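Nicotinate phosphoribosyltransferase (Saccharomyces cerevisiae, PDB 1VLP) catalyses the ATP-dependent synthesis of nicotinate ribonucleotide from nicotinate and phosphoribosyl pyrophosphate, the first step in making NAD from nicotinic acid. Local coordinates at residues H32-T37 with P93-Y99. Residue numbers count along the deposited sequence, not the author numbering.
Sequences HAAVFT and PSAYIKY
Both imidazole nitrogens of His32 hydrogen-bond to tyrosine hydroxyls of 93-99: ND1 lies 2.8 Å from Tyr96 OH and NE2 3.0 Å from Tyr99 OH. His32, Phe36, Tyr96 and Tyr99 all adopt chi1 t, and the two tyrosines, three residues apart on one helix, reach the same imidazole. Tyr96 and His32 form an offset edge-to-face pair, the edge of Tyr96 toward the face of His32 (centroids 5.0 Å apart, planes at 87°), while Phe36, one turn beyond His32, forms an offset stack with Tyr99 (4.2 Å, 10°). Ala33 CB sits 3.8 Å from the Tyr96 ring centroid, 13° off its normal, a CH-pi contact; the small side chain of Ala33 is consistent with the close CA-to-CA approach of Ala33 and Tyr96, 5.8 Å. Pro93, the N-cap residue of 94-99, packs CG against Thr37 OG1 at 3.7 Å. The helical segments cross nearly perpendicularly, at 101° with axes 9.7 Å apart. Helix 260-272 flanks Ala33 and Pro93. The result is an aromatic cluster joining two helices of the NAPRTase N-terminal domain.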
loop_
_atom_site.group_PDB
_atom_site.type_symbol
_atom_site.label_atom_id
_atom_site.label_comp_id
_atom_site.label_asym_id
_atom_site.label_seq_id
_atom_site.Cartn_x
_atom_site.Cartn_y
_atom_site.Cartn_z
ATOM N N HIS A 32 3.201 -11.281 -3.111
ATOM C CA HIS A 32 4.373 -12.093 -3.446
ATOM C C HIS A 32 3.991 -13.592 -3.475
ATOM O O HIS A 32 4.334 -14.341 -4.374
ATOM C CB HIS A 32 5.488 -11.831 -2.419
ATOM C CG HIS A 32 6.808 -12.420 -2.813
ATOM N ND1 HIS A 32 7.785 -12.743 -1.880
ATOM C CD2 HIS A 32 7.326 -12.738 -4.032
ATOM C CE1 HIS A 32 8.849 -13.213 -2.523
ATOM N NE2 HIS A 32 8.583 -13.257 -3.821
ATOM N N ALA A 33 3.291 -14.027 -2.428
ATOM C CA ALA A 33 2.783 -15.415 -2.355
ATOM C C ALA A 33 1.835 -15.712 -3.493
ATOM O O ALA A 33 1.938 -16.759 -4.122
ATOM C CB ALA A 33 2.120 -15.670 -1.046
ATOM N N ALA A 34 0.955 -14.760 -3.802
ATOM C CA ALA A 34 -0.025 -14.988 -4.885
ATOM C C ALA A 34 0.677 -15.092 -6.256
ATOM O O ALA A 34 0.341 -15.939 -7.086
ATOM C CB ALA A 34 -1.093 -13.868 -4.885
ATOM N N VAL A 35 1.681 -14.229 -6.486
ATOM C CA VAL A 35 2.376 -14.163 -7.758
ATOM C C VAL A 35 3.257 -15.379 -7.923
ATOM O O VAL A 35 3.317 -15.964 -9.011
ATOM C CB VAL A 35 3.175 -12.872 -7.825
ATOM C CG1 VAL A 35 4.151 -12.877 -8.922
ATOM C CG2 VAL A 35 2.184 -11.680 -7.944
ATOM N N PHE A 36 3.948 -15.733 -6.845
ATOM C CA PHE A 36 4.790 -16.929 -6.823
ATOM C C PHE A 36 3.960 -18.175 -7.146
ATOM O O PHE A 36 4.416 -19.018 -7.907
ATOM C CB PHE A 36 5.488 -17.095 -5.452
ATOM C CG PHE A 36 6.112 -18.466 -5.258
ATOM C CD1 PHE A 36 7.259 -18.808 -5.929
ATOM C CD2 PHE A 36 5.479 -19.429 -4.450
ATOM C CE1 PHE A 36 7.838 -20.077 -5.759
ATOM C CE2 PHE A 36 6.055 -20.708 -4.290
ATOM C CZ PHE A 36 7.217 -21.008 -4.947
ATOM N N THR A 37 2.781 -18.274 -6.545
ATOM C CA THR A 37 1.917 -19.439 -6.642
ATOM C C THR A 37 1.347 -19.607 -8.075
ATOM O O THR A 37 1.333 -20.716 -8.632
ATOM C CB THR A 37 0.814 -19.417 -5.536
ATOM O OG1 THR A 37 1.422 -19.500 -4.202
ATOM C CG2 THR A 37 -0.154 -20.586 -5.676
ATOM N N PRO A 93 0.773 -20.118 1.537
ATOM C CA PRO A 93 1.055 -21.483 1.132
ATOM C C PRO A 93 2.410 -22.017 1.600
ATOM O O PRO A 93 3.425 -21.311 1.593
ATOM C CB PRO A 93 0.976 -21.457 -0.400
ATOM C CG PRO A 93 0.312 -20.183 -0.744
ATOM C CD PRO A 93 0.464 -19.235 0.392
ATOM N N SER A 94 2.407 -23.301 1.952
ATOM C CA SER A 94 3.623 -24.002 2.303
ATOM C C SER A 94 4.787 -23.810 1.346
ATOM O O SER A 94 5.940 -23.581 1.772
ATOM C CB SER A 94 3.309 -25.507 2.453
ATOM O OG SER A 94 2.588 -25.639 3.652
ATOM N N ALA A 95 4.482 -23.888 0.056
ATOM C CA ALA A 95 5.501 -23.812 -0.970
ATOM C C ALA A 95 6.151 -22.432 -1.077
ATOM O O ALA A 95 7.321 -22.330 -1.438
ATOM C CB ALA A 95 4.927 -24.231 -2.299
ATOM N N TYR A 96 5.372 -21.409 -0.759
ATOM C CA TYR A 96 5.840 -20.017 -0.722
ATOM C C TYR A 96 6.833 -19.851 0.422
ATOM O O TYR A 96 7.945 -19.379 0.214
ATOM C CB TYR A 96 4.683 -19.019 -0.645
ATOM C CG TYR A 96 5.195 -17.605 -0.361
ATOM C CD1 TYR A 96 5.776 -16.834 -1.370
ATOM C CD2 TYR A 96 5.128 -17.071 0.920
ATOM C CE1 TYR A 96 6.292 -15.540 -1.100
ATOM C CE2 TYR A 96 5.607 -15.792 1.201
ATOM C CZ TYR A 96 6.203 -15.030 0.183
ATOM O OH TYR A 96 6.671 -13.793 0.465
ATOM N N ILE A 97 6.453 -20.330 1.602
ATOM C CA ILE A 97 7.332 -20.284 2.794
ATOM C C ILE A 97 8.657 -21.004 2.546
ATOM O O ILE A 97 9.706 -20.485 2.950
ATOM C CB ILE A 97 6.594 -20.855 4.030
ATOM C CG1 ILE A 97 5.392 -19.963 4.400
ATOM C CG2 ILE A 97 7.539 -21.048 5.225
ATOM C CD1 ILE A 97 5.704 -18.516 4.921
ATOM N N LYS A 98 8.611 -22.195 1.928
ATOM C CA LYS A 98 9.822 -22.915 1.530
ATOM C C LYS A 98 10.720 -22.108 0.588
ATOM O O LYS A 98 11.968 -22.092 0.737
ATOM C CB LYS A 98 9.469 -24.258 0.879
ATOM C CG LYS A 98 10.664 -25.122 0.527
ATOM C CD LYS A 98 10.253 -26.585 0.309
ATOM N N TYR A 99 10.071 -21.441 -0.368
ATOM C CA TYR A 99 10.739 -20.617 -1.360
ATOM C C TYR A 99 11.457 -19.427 -0.736
ATOM O O TYR A 99 12.635 -19.211 -1.034
ATOM C CB TYR A 99 9.734 -20.220 -2.465
ATOM C CG TYR A 99 9.941 -18.929 -3.189
ATOM C CD1 TYR A 99 10.867 -18.806 -4.217
ATOM C CD2 TYR A 99 9.124 -17.832 -2.898
ATOM C CE1 TYR A 99 11.012 -17.601 -4.890
ATOM C CE2 TYR A 99 9.249 -16.647 -3.574
ATOM C CZ TYR A 99 10.201 -16.530 -4.549
ATOM O OH TYR A 99 10.300 -15.337 -5.228
#